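Local coordinates for xylulose kinase (Bifidobacterium adolescentis ATCC 15703, PDB 3I8B), which probably phosphorylates D-xylulose to D-xylulose 5-phosphate at the expense of ATP, as a member of the FGGY family of carbohydrate kinases, at residues Gly33-Pro38 with Trp49-Glu54; Ala104-Leu109 with Arg125-Trp130; Ile302-Thr307 with Thr321-Pro326; Leu429-Gly434 with Thr453-Asp458. All blocks are in the same frame, centred on the assembly; numbering follows the deposited sequence.

Contact 1 (Gly33-Pro38 with Trp49-Glu54); sequences GQAKHP and WSAFQE
The imidazole of H37 presents its edge to the helix: the methyl of A51 sits close to the ring plane, with CB 3.3 Å from H37 CD2. CG of H37 lies anti to the carbonyl carbon (chi1 -68°), beside the backbone N, and from there the ring leaves the chain on the helix side. The ring also meets W48, the two planes about 50° apart, while ND1 is hydrogen-bonded to T14 O. The other flat group, the carboxylate of E54, lies against the methyl of A35: A35 CB is 3.4 Å from E54 CD and not much farther from either oxygen. CG of E54 is anti to the backbone N (chi1 173°), and the extended chain beyond it runs to the strand.

Between these two flat groups the backbones close up. A35 CB stands 4.1 Å from A51 CB and 3.4 Å from A51 O, a spacing that suits alanine on both sides, since each offers a single methyl to the buried seam. No direct hydrogen bond joins the segments. Water does so at the exposed margin, where E54 OE2 accepts at 2.6 Å from a water that also donates to Q34 O. A second water accepts from K36 N at 2.7 Å and reaches OE2 only weakly.

The helix runs roughly antiparallel to the strand, the axes of the two short segments 6.8 Å apart at their closest. This is helix-on-sheet packing at the margin of a five-stranded mixed sheet: 29-36 is an outermost strand, and helix 46-58 leads on to strand 65-72, the order of elements expected of the ribonuclease H-like fold of the actin-ATPase superfamily.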
loop_
_atom_site.group_PDB
_atom_site.type_symbol
_atom_site.label_atom_id
_atom_site.label_comp_id
_atom_site.label_asym_id
_atom_site.label_seq_id
_atom_site.Cartn_x
_atom_site.Cartn_y
_atom_site.Cartn_z
ATOM N N GLY A 33 7.846 0.648 21.237
ATOM C CA GLY A 33 8.738 1.790 21.118
ATOM C C GLY A 33 8.577 2.434 19.752
ATOM O O GLY A 33 8.158 1.780 18.791
ATOM N N GLN A 34 8.907 3.718 19.656
ATOM C CA GLN A 34 8.616 4.477 18.445
ATOM C C GLN A 34 9.561 5.672 18.344
ATOM O O GLN A 34 9.946 6.259 19.364
ATOM C CB GLN A 34 7.147 4.941 18.465
ATOM C CG GLN A 34 6.746 5.885 17.322
ATOM C CD GLN A 34 5.275 6.292 17.374
ATOM O OE1 GLN A 34 4.898 7.362 16.891
ATOM N NE2 GLN A 34 4.441 5.435 17.947
ATOM N N ALA A 35 9.943 6.020 17.117
ATOM C CA ALA A 35 10.798 7.176 16.873
ATOM C C ALA A 35 10.422 7.818 15.546
ATOM O O ALA A 35 9.894 7.146 14.664
ATOM C CB ALA A 35 12.256 6.771 16.868
ATOM N N LYS A 36 10.709 9.112 15.412
ATOM C CA LYS A 36 10.277 9.901 14.258
ATOM C C LYS A 36 11.252 9.862 13.098
ATOM O O LYS A 36 12.464 9.825 13.297
ATOM C CB LYS A 36 10.090 11.373 14.659
ATOM C CG LYS A 36 8.954 11.634 15.616
ATOM C CD LYS A 36 7.622 11.693 14.887
ATOM C CE LYS A 36 6.569 12.393 15.738
ATOM N NZ LYS A 36 5.348 12.698 14.945
ATOM N N HIS A 37 10.706 9.897 11.885
ATOM C CA HIS A 37 11.481 10.154 10.673
ATOM C C HIS A 37 11.368 11.632 10.316
ATOM O O HIS A 37 10.371 12.269 10.648
ATOM C CB HIS A 37 10.945 9.325 9.497
ATOM C CG HIS A 37 11.168 7.854 9.633
ATOM N ND1 HIS A 37 10.397 6.916 8.978
ATOM C CD2 HIS A 37 12.075 7.149 10.360
ATOM C CE1 HIS A 37 10.821 5.704 9.289
ATOM N NE2 HIS A 37 11.845 5.822 10.122
ATOM N N PRO A 38 12.381 12.180 9.625
ATOM C CA PRO A 38 12.275 13.547 9.090
ATOM C C PRO A 38 11.102 13.665 8.116
ATOM O O PRO A 38 10.705 12.676 7.502
ATOM C CB PRO A 38 13.595 13.738 8.325
ATOM C CG PRO A 38 14.519 12.646 8.842
ATOM C CD PRO A 38 13.635 11.512 9.228
ATOM N N TRP A 49 17.416 3.964 9.732
ATOM C CA TRP A 49 18.198 3.113 10.610
ATOM C C TRP A 49 18.228 3.690 12.034
ATOM O O TRP A 49 18.031 2.967 13.015
ATOM C CB TRP A 49 19.620 2.912 10.109
ATOM C CG TRP A 49 20.397 2.108 11.091
ATOM C CD1 TRP A 49 21.433 2.535 11.878
ATOM C CD2 TRP A 49 20.140 0.746 11.470
ATOM N NE1 TRP A 49 21.857 1.510 12.692
ATOM C CE2 TRP A 49 21.083 0.404 12.461
ATOM C CE3 TRP A 49 19.217 -0.220 11.050
ATOM C CZ2 TRP A 49 21.131 -0.868 13.035
ATOM C CZ3 TRP A 49 19.267 -1.491 11.624
ATOM C CH2 TRP A 49 20.215 -1.798 12.600
ATOM N N SER A 50 18.480 4.992 12.137
ATOM C CA SER A 50 18.550 5.650 13.445
ATOM C C SER A 50 17.219 5.576 14.192
ATOM O O SER A 50 17.191 5.329 15.400
ATOM C CB SER A 50 19.002 7.103 13.303
ATOM O OG SER A 50 20.361 7.178 12.906
ATOM N N ALA A 51 16.125 5.804 13.472
ATOM C CA ALA A 51 14.797 5.690 14.055
ATOM C C ALA A 51 14.524 4.263 14.535
ATOM O O ALA A 51 13.978 4.071 15.625
ATOM C CB ALA A 51 13.724 6.149 13.076
ATOM N N PHE A 52 14.890 3.263 13.735
ATOM C CA PHE A 52 14.722 1.881 14.181
ATOM C C PHE A 52 15.462 1.604 15.491
ATOM O O PHE A 52 14.921 0.988 16.402
ATOM C CB PHE A 52 15.187 0.862 13.135
ATOM C CG PHE A 52 15.329 -0.524 13.691
ATOM C CD1 PHE A 52 14.204 -1.303 13.941
ATOM C CD2 PHE A 52 16.584 -1.043 13.985
ATOM C CE1 PHE A 52 14.330 -2.580 14.473
ATOM C CE2 PHE A 52 16.712 -2.307 14.515
ATOM C CZ PHE A 52 15.582 -3.083 14.756
ATOM N N GLN A 53 16.708 2.047 15.558
ATOM C CA GLN A 53 17.538 1.815 16.718
ATOM C C GLN A 53 16.932 2.451 17.965
ATOM O O GLN A 53 16.887 1.820 19.005
ATOM C CB GLN A 53 18.928 2.390 16.489
ATOM C CG GLN A 53 19.922 1.408 15.904
ATOM C CD GLN A 53 21.252 1.460 16.644
ATOM O OE1 GLN A 53 21.775 2.543 16.963
ATOM N NE2 GLN A 53 21.799 0.291 16.933
ATOM N N GLU A 54 16.464 3.693 17.835
ATOM C CA GLU A 54 15.897 4.431 18.959
ATOM C C GLU A 54 14.565 3.813 19.372
ATOM O O GLU A 54 14.258 3.701 20.559
ATOM C CB GLU A 54 15.720 5.915 18.592
ATOM C CG GLU A 54 14.982 6.752 19.644
ATOM C CD GLU A 54 14.478 8.085 19.096
ATOM O OE1 GLU A 54 15.138 8.649 18.179
ATOM O OE2 GLU A 54 13.424 8.567 19.588
HETATM O O HOH W 1 11.483 7.458 20.906
HETATM O O HOH W 2 11.515 10.465 17.627
HETATM O O HOH W 3 13.947 9.978 15.352
#

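Contact 2 (Ala104-Leu109 with Arg125-Trp130); sequences ALIEKL and RGKQRW
L109 lies over the indole of W130, the two side chains crossing obliquely. Its CD1 methyl stands 3.5 Å from the centroid of the five-membered ring, only 3° off the normal, a CH-pi contact, while CB and CG follow beside NE1. L105 instead meets W130 at about a right angle, with CB 3.7 Å from CZ2 on the six-membered ring. At the edge of the indole, NE1 donates to L105 O (2.9 Å, 165° at the hydrogen). That oxygen lies in the ring plane, but the nitrogen stands above the carbonyl plane, on the face opposite the one reached by L109 N. This carbonyl thus accepts two N-H groups, one within the helix and one from the indole. Tryptophan suits the place because it offers an apolar face to leucine and an N-H at its edge to the backbone.

The two consecutive helices, joined by a long loop in the N-terminal FGGY domain, pack as an orthogonal pair, at 93° with axes 7.5 Å apart. Glycine makes so short a distance possible: G126 has no side chain, and its CA comes to 3.5 Å from I106 O in a CA-H...O contact. Beside it, I106 CG2 rests on K127, 4.0 Å from CG.

R129, from the helix of W130, is extended from CG to NE and sends NH1 to L109 O at 2.9 Å. The bond lies in the carbonyl plane, on a lone pair, and near the guanidinium plane. A112 O shares NH1, and NH2 forms a salt bridge with E118. M219 and V220 of helix 214-225 pack on L105, and L216 on W130.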
loop_
_atom_site.group_PDB
_atom_site.type_symbol
_atom_site.label_atom_id
_atom_site.label_comp_id
_atom_site.label_asym_id
_atom_site.label_seq_id
_atom_site.Cartn_x
_atom_site.Cartn_y
_atom_site.Cartn_z
ATOM N N ALA A 104 5.659 8.708 -19.357
ATOM C CA ALA A 104 6.495 8.221 -20.445
ATOM C C ALA A 104 6.517 6.686 -20.546
ATOM O O ALA A 104 6.498 6.125 -21.649
ATOM C CB ALA A 104 7.913 8.778 -20.300
ATOM N N LEU A 105 6.563 6.005 -19.400
ATOM C CA LEU A 105 6.547 4.537 -19.390
ATOM C C LEU A 105 5.308 4.004 -20.089
ATOM O O LEU A 105 5.367 3.022 -20.824
ATOM C CB LEU A 105 6.588 3.999 -17.950
ATOM C CG LEU A 105 7.941 4.077 -17.253
ATOM C CD1 LEU A 105 7.787 3.880 -15.747
ATOM C CD2 LEU A 105 8.869 3.035 -17.847
ATOM N N ILE A 106 4.179 4.647 -19.832
ATOM C CA ILE A 106 2.926 4.249 -20.455
ATOM C C ILE A 106 2.993 4.427 -21.980
ATOM O O ILE A 106 2.662 3.509 -22.735
ATOM C CB ILE A 106 1.722 5.033 -19.867
ATOM C CG1 ILE A 106 1.435 4.571 -18.433
ATOM C CG2 ILE A 106 0.478 4.846 -20.741
ATOM C CD1 ILE A 106 0.652 5.568 -17.625
ATOM N N GLU A 107 3.439 5.601 -22.420
ATOM C CA GLU A 107 3.570 5.878 -23.854
ATOM C C GLU A 107 4.565 4.907 -24.502
ATOM O O GLU A 107 4.346 4.415 -25.613
ATOM C CB GLU A 107 4.001 7.324 -24.082
ATOM C CG GLU A 107 2.909 8.362 -23.777
ATOM C CD GLU A 107 3.306 9.799 -24.148
ATOM O OE1 GLU A 107 4.481 10.057 -24.487
ATOM O OE2 GLU A 107 2.436 10.686 -24.090
ATOM N N LYS A 108 5.647 4.610 -23.791
ATOM C CA LYS A 108 6.688 3.726 -24.329
ATOM C C LYS A 108 6.201 2.297 -24.574
ATOM O O LYS A 108 6.480 1.711 -25.635
ATOM C CB LYS A 108 7.919 3.719 -23.425
ATOM C CG LYS A 108 9.078 2.892 -23.963
ATOM C CD LYS A 108 9.779 3.600 -25.121
ATOM C CE LYS A 108 10.978 2.773 -25.598
ATOM N NZ LYS A 108 11.691 3.429 -26.726
ATOM N N LEU A 109 5.473 1.734 -23.606
ATOM C CA LEU A 109 4.896 0.392 -23.770
ATOM C C LEU A 109 3.706 0.356 -24.733
ATOM O O LEU A 109 3.442 -0.674 -25.356
ATOM C CB LEU A 109 4.467 -0.228 -22.431
ATOM C CG LEU A 109 5.204 -1.432 -21.823
ATOM C CD1 LEU A 109 4.262 -2.240 -20.892
ATOM C CD2 LEU A 109 5.791 -2.348 -22.881
ATOM N N ARG A 125 -3.669 1.605 -24.506
ATOM C CA ARG A 125 -2.984 0.372 -24.854
ATOM C C ARG A 125 -1.757 0.154 -23.963
ATOM O O ARG A 125 -1.481 -0.964 -23.532
ATOM C CB ARG A 125 -2.603 0.374 -26.338
ATOM C CG ARG A 125 -1.906 -0.887 -26.804
ATOM C CD ARG A 125 -1.849 -0.974 -28.317
ATOM N NE ARG A 125 -0.966 0.023 -28.922
ATOM C CZ ARG A 125 -1.377 0.968 -29.764
ATOM N NH1 ARG A 125 -2.660 1.045 -30.082
ATOM N NH2 ARG A 125 -0.511 1.837 -30.283
ATOM N N GLY A 126 -1.035 1.233 -23.679
ATOM C CA GLY A 126 0.123 1.156 -22.816
ATOM C C GLY A 126 -0.307 0.800 -21.405
ATOM O O GLY A 126 0.313 -0.038 -20.767
ATOM N N LYS A 127 -1.371 1.435 -20.924
ATOM C CA LYS A 127 -1.889 1.118 -19.600
ATOM C C LYS A 127 -2.225 -0.363 -19.509
ATOM O O LYS A 127 -1.838 -1.025 -18.560
ATOM C CB LYS A 127 -3.111 1.972 -19.246
ATOM C CG LYS A 127 -2.792 3.434 -18.989
ATOM C CD LYS A 127 -4.051 4.211 -18.594
ATOM C CE LYS A 127 -3.718 5.664 -18.279
ATOM N NZ LYS A 127 -4.870 6.568 -18.573
ATOM N N GLN A 128 -2.924 -0.884 -20.510
ATOM C CA GLN A 128 -3.332 -2.283 -20.513
ATOM C C GLN A 128 -2.143 -3.238 -20.529
ATOM O O GLN A 128 -2.171 -4.294 -19.883
ATOM C CB GLN A 128 -4.243 -2.557 -21.711
ATOM C CG GLN A 128 -4.396 -4.024 -22.057
ATOM C CD GLN A 128 -5.439 -4.250 -23.131
ATOM O OE1 GLN A 128 -6.522 -3.654 -23.094
ATOM N NE2 GLN A 128 -5.121 -5.101 -24.100
ATOM N N ARG A 129 -1.104 -2.879 -21.276
ATOM C CA ARG A 129 0.094 -3.715 -21.362
ATOM C C ARG A 129 0.871 -3.750 -20.037
ATOM O O ARG A 129 1.478 -4.775 -19.687
ATOM C CB ARG A 129 0.994 -3.248 -22.509
ATOM C CG ARG A 129 0.516 -3.709 -23.895
ATOM C CD ARG A 129 1.229 -2.934 -25.025
ATOM N NE ARG A 129 0.826 -3.420 -26.345
ATOM C CZ ARG A 129 1.130 -2.826 -27.495
ATOM N NH1 ARG A 129 1.852 -1.712 -27.503
ATOM N NH2 ARG A 129 0.714 -3.354 -28.642
ATOM N N TRP A 130 0.859 -2.636 -19.311
ATOM C CA TRP A 130 1.477 -2.590 -17.983
ATOM C C TRP A 130 0.719 -3.471 -16.998
ATOM O O TRP A 130 1.318 -4.265 -16.260
ATOM C CB TRP A 130 1.570 -1.148 -17.453
ATOM C CG TRP A 130 2.763 -0.422 -17.972
ATOM C CD1 TRP A 130 2.787 0.553 -18.946
ATOM C CD2 TRP A 130 4.124 -0.622 -17.569
ATOM N NE1 TRP A 130 4.085 0.967 -19.160
ATOM C CE2 TRP A 130 4.921 0.258 -18.333
ATOM C CE3 TRP A 130 4.744 -1.453 -16.627
ATOM C CZ2 TRP A 130 6.307 0.326 -18.187
ATOM C CZ3 TRP A 130 6.126 -1.390 -16.488
ATOM C CH2 TRP A 130 6.891 -0.506 -17.265
#

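Contact 3 (Ile302-Thr307 with Thr321-Pro326); sequences ISENPT and TGHYLP
P306 lies over one face of the Y324 ring, its CA 3.8 Å from the centroid and 10° off the normal in a CH-pi contact. Farther along the ring, P306 CD approaches Y324 CE2 at 3.6 Å. A proline suits this place because its alpha and ring carbons offer a rigid, weakly polarised surface to an aromatic face. With CG of the tyrosine anti to the carbonyl carbon (chi1 -63°), the ring leaves the backbone on the side of the 304-306 turn, and S303 O and E304 O lie at its edge.

The backbones are joined by one antiparallel, hydrogen-bonded pair, S303 with Y324. S303 N donates to Y324 O (2.7 Å, nearly straight), while the return bond from Y324 N to S303 O, at 2.9 Å, is more bent. I302 CA adds a CA-H...O contact to Y324 O. Next to the bridge, P326 CD packs on S303 CB at 3.6 Å, and T307 crosses the same proline at about a right angle. The E304 carboxylate lies beside the H323 ring, OE1 3.6 Å from CD2, their planes 48° apart.

A second shell fixes these groups. S303 OG donates to N305 O at 2.6 Å, tying down the turn that carries P306. H323 ND1 donates in its ring plane to T321 OG1, and D319 in turn bonds T321 OG1 and H323 N. R196 makes a cation-pi contact with Y324 and a hydrogen bond to H323 O.

Strand 324-330 lies between 297-301 and 315-318 in a mixed sheet. The contact continues the first pairing past the end of 297-301, and the side chain of L325 packs on N275, A276 and S279 of helix 274-281.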
loop_
_atom_site.group_PDB
_atom_site.type_symbol
_atom_site.label_atom_id
_atom_site.label_comp_id
_atom_site.label_asym_id
_atom_site.label_seq_id
_atom_site.Cartn_x
_atom_site.Cartn_y
_atom_site.Cartn_z
ATOM N N ILE A 302 -8.551 -8.864 -0.351
ATOM C CA ILE A 302 -7.734 -10.040 -0.580
ATOM C C ILE A 302 -8.408 -10.936 -1.602
ATOM O O ILE A 302 -9.558 -11.347 -1.425
ATOM C CB ILE A 302 -7.480 -10.786 0.715
ATOM C CG1 ILE A 302 -6.810 -9.829 1.696
ATOM C CG2 ILE A 302 -6.602 -12.023 0.470
ATOM C CD1 ILE A 302 -7.173 -10.100 3.080
ATOM N N SER A 303 -7.660 -11.234 -2.663
ATOM C CA SER A 303 -8.150 -11.966 -3.822
ATOM C C SER A 303 -7.400 -13.291 -3.969
ATOM O O SER A 303 -6.168 -13.336 -3.909
ATOM C CB SER A 303 -7.959 -11.106 -5.081
ATOM O OG SER A 303 -8.256 -11.827 -6.263
ATOM N N GLU A 304 -8.148 -14.373 -4.166
ATOM C CA GLU A 304 -7.552 -15.687 -4.375
ATOM C C GLU A 304 -6.630 -15.691 -5.607
ATOM O O GLU A 304 -5.518 -16.230 -5.569
ATOM C CB GLU A 304 -8.657 -16.747 -4.515
ATOM C CG GLU A 304 -8.152 -18.148 -4.758
ATOM C CD GLU A 304 -7.509 -18.754 -3.523
ATOM O OE1 GLU A 304 -7.735 -18.232 -2.412
ATOM O OE2 GLU A 304 -6.776 -19.751 -3.660
ATOM N N ASN A 305 -7.099 -15.070 -6.690
ATOM C CA ASN A 305 -6.400 -15.096 -7.975
ATOM C C ASN A 305 -5.871 -13.714 -8.351
ATOM O O ASN A 305 -6.323 -12.715 -7.792
ATOM C CB ASN A 305 -7.340 -15.618 -9.063
ATOM C CG ASN A 305 -7.817 -17.041 -8.786
ATOM O OD1 ASN A 305 -9.017 -17.311 -8.753
ATOM N ND2 ASN A 305 -6.877 -17.946 -8.570
ATOM N N PRO A 306 -4.904 -13.651 -9.292
ATOM C CA PRO A 306 -4.408 -12.345 -9.757
ATOM C C PRO A 306 -5.568 -11.491 -10.249
ATOM O O PRO A 306 -6.570 -12.054 -10.693
ATOM C CB PRO A 306 -3.502 -12.707 -10.940
ATOM C CG PRO A 306 -3.050 -14.118 -10.654
ATOM C CD PRO A 306 -4.171 -14.782 -9.894
ATOM N N THR A 307 -5.433 -10.174 -10.164
ATOM C CA THR A 307 -6.481 -9.243 -10.587
ATOM C C THR A 307 -5.916 -8.220 -11.571
ATOM O O THR A 307 -4.806 -7.709 -11.382
ATOM C CB THR A 307 -7.109 -8.498 -9.382
ATOM O OG1 THR A 307 -6.079 -7.834 -8.644
ATOM C CG2 THR A 307 -7.838 -9.475 -8.456
ATOM N N THR A 321 -0.141 -13.542 2.210
ATOM C CA THR A 321 -0.527 -14.923 2.495
ATOM C C THR A 321 -0.382 -15.817 1.270
ATOM O O THR A 321 -0.929 -16.922 1.221
ATOM C CB THR A 321 -1.965 -15.018 3.024
ATOM O OG1 THR A 321 -2.884 -14.694 1.976
ATOM C CG2 THR A 321 -2.160 -14.070 4.175
ATOM N N GLY A 322 0.385 -15.343 0.297
ATOM C CA GLY A 322 0.552 -16.060 -0.951
ATOM C C GLY A 322 -0.539 -15.733 -1.952
ATOM O O GLY A 322 -0.647 -16.377 -2.991
ATOM N N HIS A 323 -1.349 -14.730 -1.645
ATOM C CA HIS A 323 -2.458 -14.387 -2.525
ATOM C C HIS A 323 -2.358 -12.980 -3.110
ATOM O O HIS A 323 -1.259 -12.472 -3.335
ATOM C CB HIS A 323 -3.787 -14.609 -1.796
ATOM C CG HIS A 323 -3.987 -16.029 -1.377
ATOM N ND1 HIS A 323 -3.750 -16.467 -0.088
ATOM C CD2 HIS A 323 -4.364 -17.123 -2.081
ATOM C CE1 HIS A 323 -3.994 -17.761 -0.013
ATOM N NE2 HIS A 323 -4.365 -18.185 -1.210
ATOM N N TYR A 324 -3.503 -12.344 -3.339
ATOM C CA TYR A 324 -3.510 -11.087 -4.075
ATOM C C TYR A 324 -4.242 -9.953 -3.373
ATOM O O TYR A 324 -5.199 -10.183 -2.630
ATOM C CB TYR A 324 -4.005 -11.323 -5.506
ATOM C CG TYR A 324 -3.052 -12.240 -6.227
ATOM C CD1 TYR A 324 -1.937 -11.731 -6.894
ATOM C CD2 TYR A 324 -3.228 -13.616 -6.202
ATOM C CE1 TYR A 324 -1.032 -12.568 -7.522
ATOM C CE2 TYR A 324 -2.320 -14.467 -6.836
ATOM C CZ TYR A 324 -1.222 -13.931 -7.486
ATOM O OH TYR A 324 -0.318 -14.753 -8.123
ATOM N N LEU A 325 -3.748 -8.739 -3.614
ATOM C CA LEU A 325 -4.237 -7.516 -2.988
ATOM C C LEU A 325 -4.608 -6.434 -4.024
ATOM O O LEU A 325 -3.869 -5.461 -4.228
ATOM C CB LEU A 325 -3.177 -6.969 -2.023
ATOM C CG LEU A 325 -3.631 -5.866 -1.059
ATOM C CD1 LEU A 325 -4.377 -6.495 0.095
ATOM C CD2 LEU A 325 -2.441 -5.070 -0.550
ATOM N N PRO A 326 -5.746 -6.615 -4.705
ATOM C CA PRO A 326 -6.267 -5.512 -5.524
ATOM C C PRO A 326 -6.455 -4.293 -4.640
ATOM O O PRO A 326 -7.132 -4.378 -3.619
ATOM C CB PRO A 326 -7.636 -6.036 -5.992
ATOM C CG PRO A 326 -7.950 -7.196 -5.042
ATOM C CD PRO A 326 -6.592 -7.814 -4.825
#

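Contact 4 (Leu429-Gly434 with Thr453-Asp458); sequences LLIGGG and TRPATD
P455 lies against two branched side chains at once: its CG is 3.8 Å from L429 CD2 and 4.0 Å from I431 CG2, each side chain crossing the proline at about a right angle. L429 and I431 alternate with L430 along their strand, so both fall on the side that faces the proline ring. In I431, CG1 takes the crowded position between N and the carbonyl carbon (chi1 54°), and CG2 is left to meet the ring. Y460 of helix 460-474 packs on both I431 and P455, closing the apolar cluster.

The strands pair in parallel, L429 with T453. L430 N donates to T453 O at 2.8 Å, nearly along the C=O axis, and L429 CA lies 3.4 Å from the same oxygen in a CA-H...O contact. The next rung of a parallel ladder would be an N-H to L430 O, but proline has none: P455 CD lies 3.5 Å from that oxygen, and a water serves it instead, donating to L430 O (2.8 Å) and to P455 O (2.7 Å). The short axes of 429-431 and 453-455 make 46°, well twisted for neighbouring strands. The guanidinium of R454 forms a salt bridge through NE with E490 of strand 486-490, while T453 packs on I486 and V489 there.

After I431 the chain enters a glycine-rich turn, where G432 has a positive phi (82°), a conformation easy for glycine. Strand 427-431, helix 438-448 and strand 452-455 form a beta-alpha-beta unit. In relatives of the actin-ATPase superfamily a glycine-rich turn like this one lies beside bound nucleotide, and a similar role is likely here.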
loop_
_atom_site.group_PDB
_atom_site.type_symbol
_atom_site.label_atom_id
_atom_site.label_comp_id
_atom_site.label_asym_id
_atom_site.label_seq_id
_atom_site.Cartn_x
_atom_site.Cartn_y
_atom_site.Cartn_z
ATOM N N LEU A 429 -14.296 -4.311 6.304
ATOM C CA LEU A 429 -13.745 -3.702 7.504
ATOM C C LEU A 429 -13.544 -2.221 7.225
ATOM O O LEU A 429 -13.086 -1.852 6.149
ATOM C CB LEU A 429 -12.410 -4.343 7.892
ATOM C CG LEU A 429 -12.469 -5.762 8.463
ATOM C CD1 LEU A 429 -13.000 -6.730 7.435
ATOM C CD2 LEU A 429 -11.100 -6.201 8.967
ATOM N N LEU A 430 -13.894 -1.379 8.191
ATOM C CA LEU A 430 -13.762 0.056 8.032
ATOM C C LEU A 430 -12.796 0.594 9.074
ATOM O O LEU A 430 -13.043 0.481 10.281
ATOM C CB LEU A 430 -15.123 0.736 8.173
ATOM C CG LEU A 430 -15.099 2.265 8.159
ATOM C CD1 LEU A 430 -14.647 2.790 6.786
ATOM C CD2 LEU A 430 -16.468 2.831 8.541
ATOM N N ILE A 431 -11.702 1.177 8.600
ATOM C CA ILE A 431 -10.661 1.705 9.474
ATOM C C ILE A 431 -10.295 3.123 9.077
ATOM O O ILE A 431 -10.886 3.697 8.159
ATOM C CB ILE A 431 -9.385 0.852 9.395
ATOM C CG1 ILE A 431 -8.934 0.728 7.934
ATOM C CG2 ILE A 431 -9.617 -0.512 10.033
ATOM C CD1 ILE A 431 -7.717 -0.168 7.722
ATOM N N GLY A 432 -9.309 3.682 9.769
ATOM C CA GLY A 432 -8.886 5.048 9.535
ATOM C C GLY A 432 -9.763 6.058 10.254
ATOM O O GLY A 432 -10.773 5.699 10.860
ATOM N N GLY A 433 -9.377 7.328 10.167
ATOM C CA GLY A 433 -10.088 8.420 10.809
ATOM C C GLY A 433 -11.564 8.494 10.469
ATOM O O GLY A 433 -12.391 8.737 11.338
ATOM N N GLY A 434 -11.901 8.282 9.204
ATOM C CA GLY A 434 -13.289 8.327 8.784
ATOM C C GLY A 434 -14.173 7.369 9.564
ATOM O O GLY A 434 -15.396 7.533 9.609
ATOM N N THR A 453 -17.907 -3.903 9.591
ATOM C CA THR A 453 -17.170 -4.145 10.816
ATOM C C THR A 453 -16.159 -3.037 11.098
ATOM O O THR A 453 -15.426 -2.598 10.201
ATOM C CB THR A 453 -16.441 -5.508 10.757
ATOM O OG1 THR A 453 -17.408 -6.566 10.734
ATOM C CG2 THR A 453 -15.525 -5.677 11.948
ATOM N N ARG A 454 -16.121 -2.586 12.350
ATOM C CA ARG A 454 -15.149 -1.580 12.775
ATOM C C ARG A 454 -14.149 -2.178 13.761
ATOM O O ARG A 454 -14.427 -2.266 14.962
ATOM C CB ARG A 454 -15.843 -0.367 13.404
ATOM C CG ARG A 454 -16.521 0.553 12.406
ATOM C CD ARG A 454 -17.040 1.804 13.079
ATOM N NE ARG A 454 -18.005 1.482 14.121
ATOM C CZ ARG A 454 -17.762 1.596 15.424
ATOM N NH1 ARG A 454 -16.586 2.046 15.847
ATOM N NH2 ARG A 454 -18.700 1.269 16.305
ATOM N N PRO A 455 -12.979 -2.595 13.251
ATOM C CA PRO A 455 -11.912 -3.113 14.114
ATOM C C PRO A 455 -11.424 -2.016 15.041
ATOM O O PRO A 455 -11.341 -0.873 14.610
ATOM C CB PRO A 455 -10.800 -3.481 13.119
ATOM C CG PRO A 455 -11.495 -3.629 11.786
ATOM C CD PRO A 455 -12.602 -2.612 11.824
ATOM N N ALA A 456 -11.109 -2.344 16.289
ATOM C CA ALA A 456 -10.565 -1.344 17.194
ATOM C C ALA A 456 -9.293 -0.738 16.605
ATOM O O ALA A 456 -8.475 -1.439 16.003
ATOM C CB ALA A 456 -10.289 -1.949 18.558
ATOM N N THR A 457 -9.139 0.569 16.758
ATOM C CA THR A 457 -7.948 1.258 16.282
ATOM C C THR A 457 -6.708 0.651 16.959
ATOM O O THR A 457 -6.706 0.406 18.170
ATOM C CB THR A 457 -8.043 2.780 16.540
ATOM O OG1 THR A 457 -6.797 3.407 16.213
ATOM C CG2 THR A 457 -8.363 3.057 17.991
ATOM N N ASP A 458 -5.673 0.378 16.163
ATOM C CA ASP A 458 -4.457 -0.295 16.645
ATOM C C ASP A 458 -3.345 -0.233 15.584
ATOM O O ASP A 458 -3.558 0.223 14.451
ATOM C CB ASP A 458 -4.770 -1.752 17.023
ATOM C CG ASP A 458 -3.868 -2.288 18.142
ATOM O OD1 ASP A 458 -2.764 -1.751 18.372
ATOM O OD2 ASP A 458 -4.267 -3.275 18.789
HETATM O O HOH W 4 -12.239 1.048 12.914
#

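In the fold
Followed from the N terminus, the four contacts come in series, with none nested in or crossing another. Contact 1 closes the connection, with its short strand 42-43, from the edge strand of the first sheet to helix 46-58, and contact 2 closes the link between two consecutive helices; their centres lie about 38 Å apart, yet both belong to the N-terminal FGGY domain. Contacts 3 and 4 fall in the C-terminal one and reach the same mixed sheet, with nearest atoms about 8 Å apart: 302-307 with 321-326 spans the excursion through strand 315-318, and 429-434 with 453-458 closes the beta-alpha-beta unit. Across the two domains, nearest atoms of contacts 2 and 3 are about 9 Å apart.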